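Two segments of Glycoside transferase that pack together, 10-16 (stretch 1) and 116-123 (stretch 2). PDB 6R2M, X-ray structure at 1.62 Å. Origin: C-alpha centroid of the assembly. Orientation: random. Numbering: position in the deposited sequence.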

# COMPACT_ATOMS: atom_id res chain seq x y z
N SER A 10 2.70 4.96 28.32
CA SER A 10 2.82 4.32 27.01
C SER A 10 3.07 5.34 25.91
O SER A 10 2.17 5.65 25.12
CB SER A 10 1.55 3.51 26.70
OG SER A 10 1.85 2.40 25.87
N ALA A 11 4.29 5.87 25.85
CA ALA A 11 4.64 6.85 24.83
C ALA A 11 6.13 6.82 24.55
O ALA A 11 6.93 6.84 25.50
CB ALA A 11 4.22 8.26 25.25
N PRO A 12 6.55 6.78 23.29
CA PRO A 12 7.98 6.84 22.99
C PRO A 12 8.56 8.21 23.32
O PRO A 12 7.85 9.21 23.42
CB PRO A 12 8.06 6.55 21.49
CG PRO A 12 6.67 6.56 20.98
CD PRO A 12 5.70 6.75 22.09
N LYS A 13 9.88 8.23 23.51
CA LYS A 13 10.58 9.49 23.67
C LYS A 13 10.28 10.39 22.48
O LYS A 13 10.23 9.93 21.34
CB LYS A 13 12.09 9.24 23.81
CG LYS A 13 12.93 10.48 24.12
CD LYS A 13 12.17 11.49 24.98
CE LYS A 13 13.08 12.33 25.86
NZ LYS A 13 13.91 11.52 26.80
N GLU A 14 10.01 11.67 22.74
CA GLU A 14 9.66 12.58 21.66
C GLU A 14 10.88 12.84 20.78
O GLU A 14 11.96 13.16 21.28
CB GLU A 14 9.12 13.90 22.22
CG GLU A 14 8.61 14.87 21.15
CD GLU A 14 7.57 15.84 21.68
OE1 GLU A 14 6.88 15.52 22.67
OE2 GLU A 14 7.42 16.93 21.08
N THR A 15 10.69 12.70 19.47
CA THR A 15 11.75 12.86 18.49
C THR A 15 11.56 14.16 17.72
O THR A 15 10.45 14.70 17.66
CB THR A 15 11.77 11.68 17.51
OG1 THR A 15 10.50 11.61 16.85
CG2 THR A 15 12.04 10.37 18.24
N THR A 16 12.64 14.63 17.08
CA THR A 16 12.57 15.82 16.23
C THR A 16 12.30 15.42 14.78
O THR A 16 13.19 14.84 14.13
CB THR A 16 13.86 16.61 16.31
OG1 THR A 16 14.08 17.03 17.66
CG2 THR A 16 13.80 17.84 15.41
N LYS A 116 12.88 2.66 15.07
CA LYS A 116 13.14 4.09 14.88
C LYS A 116 12.95 4.87 16.17
O LYS A 116 13.72 5.80 16.47
CB LYS A 116 12.21 4.63 13.78
CG LYS A 116 12.42 6.11 13.44
CD LYS A 116 13.76 6.32 12.76
CE LYS A 116 13.77 7.67 12.02
NZ LYS A 116 15.08 7.91 11.35
N PHE A 117 11.93 4.52 16.95
CA PHE A 117 11.55 5.25 18.15
C PHE A 117 11.93 4.54 19.45
O PHE A 117 11.48 4.95 20.52
CB PHE A 117 10.04 5.52 18.14
CG PHE A 117 9.57 6.28 16.93
CD1 PHE A 117 10.33 7.33 16.42
CD2 PHE A 117 8.38 5.96 16.32
CE1 PHE A 117 9.90 8.05 15.31
CE2 PHE A 117 7.94 6.66 15.22
CZ PHE A 117 8.71 7.70 14.70
N SER A 118 12.72 3.46 19.36
CA SER A 118 13.20 2.71 20.53
C SER A 118 12.05 2.39 21.49
O SER A 118 12.07 2.75 22.67
CB SER A 118 14.32 3.47 21.24
OG SER A 118 15.45 3.58 20.39
N PHE A 119 11.05 1.69 20.97
CA PHE A 119 9.80 1.47 21.68
C PHE A 119 9.35 0.03 21.42
O PHE A 119 8.58 -0.24 20.49
CB PHE A 119 8.73 2.48 21.24
CG PHE A 119 7.65 2.70 22.26
CD1 PHE A 119 7.94 3.26 23.49
CD2 PHE A 119 6.33 2.40 21.97
CE1 PHE A 119 6.95 3.50 24.41
CE2 PHE A 119 5.33 2.63 22.90
CZ PHE A 119 5.64 3.17 24.12
N PRO A 120 9.83 -0.92 22.22
CA PRO A 120 9.56 -2.33 21.93
C PRO A 120 8.09 -2.69 21.89
O PRO A 120 7.72 -3.66 21.20
CB PRO A 120 10.28 -3.07 23.07
CG PRO A 120 11.38 -2.15 23.47
CD PRO A 120 10.81 -0.75 23.32
N SER A 121 7.22 -1.97 22.59
CA SER A 121 5.83 -2.40 22.59
C SER A 121 5.17 -2.28 21.21
O SER A 121 4.21 -3.01 20.94
CB SER A 121 5.02 -1.64 23.65
OG SER A 121 4.97 -0.26 23.40
N TYR A 122 5.68 -1.42 20.33
CA TYR A 122 5.16 -1.43 18.95
C TYR A 122 5.46 -2.76 18.28
O TYR A 122 4.64 -3.28 17.50
CB TYR A 122 5.78 -0.29 18.13
CG TYR A 122 5.35 1.11 18.50
CD1 TYR A 122 4.12 1.37 19.11
CD2 TYR A 122 6.16 2.19 18.20
CE1 TYR A 122 3.74 2.67 19.42
CE2 TYR A 122 5.79 3.48 18.50
CZ TYR A 122 4.59 3.72 19.11
OH TYR A 122 4.25 5.02 19.41
N LYS A 123 6.61 -3.34 18.56
CA LYS A 123 6.97 -4.62 17.91
C LYS A 123 6.05 -5.72 18.43
O LYS A 123 5.64 -6.52 17.66
CB LYS A 123 8.41 -5.01 18.25
CG LYS A 123 8.90 -6.36 17.73
CD LYS A 123 10.38 -6.44 17.84
CE LYS A 123 11.04 -7.39 16.86
NZ LYS A 123 10.66 -8.76 17.26
O HOH W 1 11.71 7.83 20.31
O HOH W 2 11.41 5.64 23.36

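A proline can anchor an irregular segment without direct hydrogen bonds, provided apolar and aromatic groups pack against it and water serves the neighbouring backbone. Here 320 Å² is buried between the two stretches, and Pro12 contributes the largest share.

Along stretch 2, Phe117 comes first, just where the chain leaves a helix. Its buried side chain points toward stretch 1: CB lies 4.0 Å from Pro12 CB, while CE1 reaches within 3.9 Å of Thr15 OG1, a hydroxyl satisfied elsewhere in the structure. Phe117 O makes no direct hydrogen bond across the interface, but two waters donate to it, each at 2.9 Å. One also donates to Lys13 O (2.8 Å), and the other accepts from Lys13 N (3.0 Å).

Ser118 carries the chain past without touching stretch 1. Phe119 then lays a flat, apolar ring face against Pro12, which has no backbone N-H to satisfy and offers ring C-H groups instead: Pro12 CD sits 4.1 Å from the Phe119 ring centroid, only 8° off the normal, in a CH-pi contact. Phe119 CE1 also lies 3.4 Å from Ala11 C.

Beyond Pro120 and Ser121, Tyr122 N donates a hydrogen bond to Phe119 O (3.1 Å) within stretch 2, and the tyrosine's long side chain brings OH, hydrogen-bonded elsewhere in the structure, within 3.3 Å of Pro12 CG.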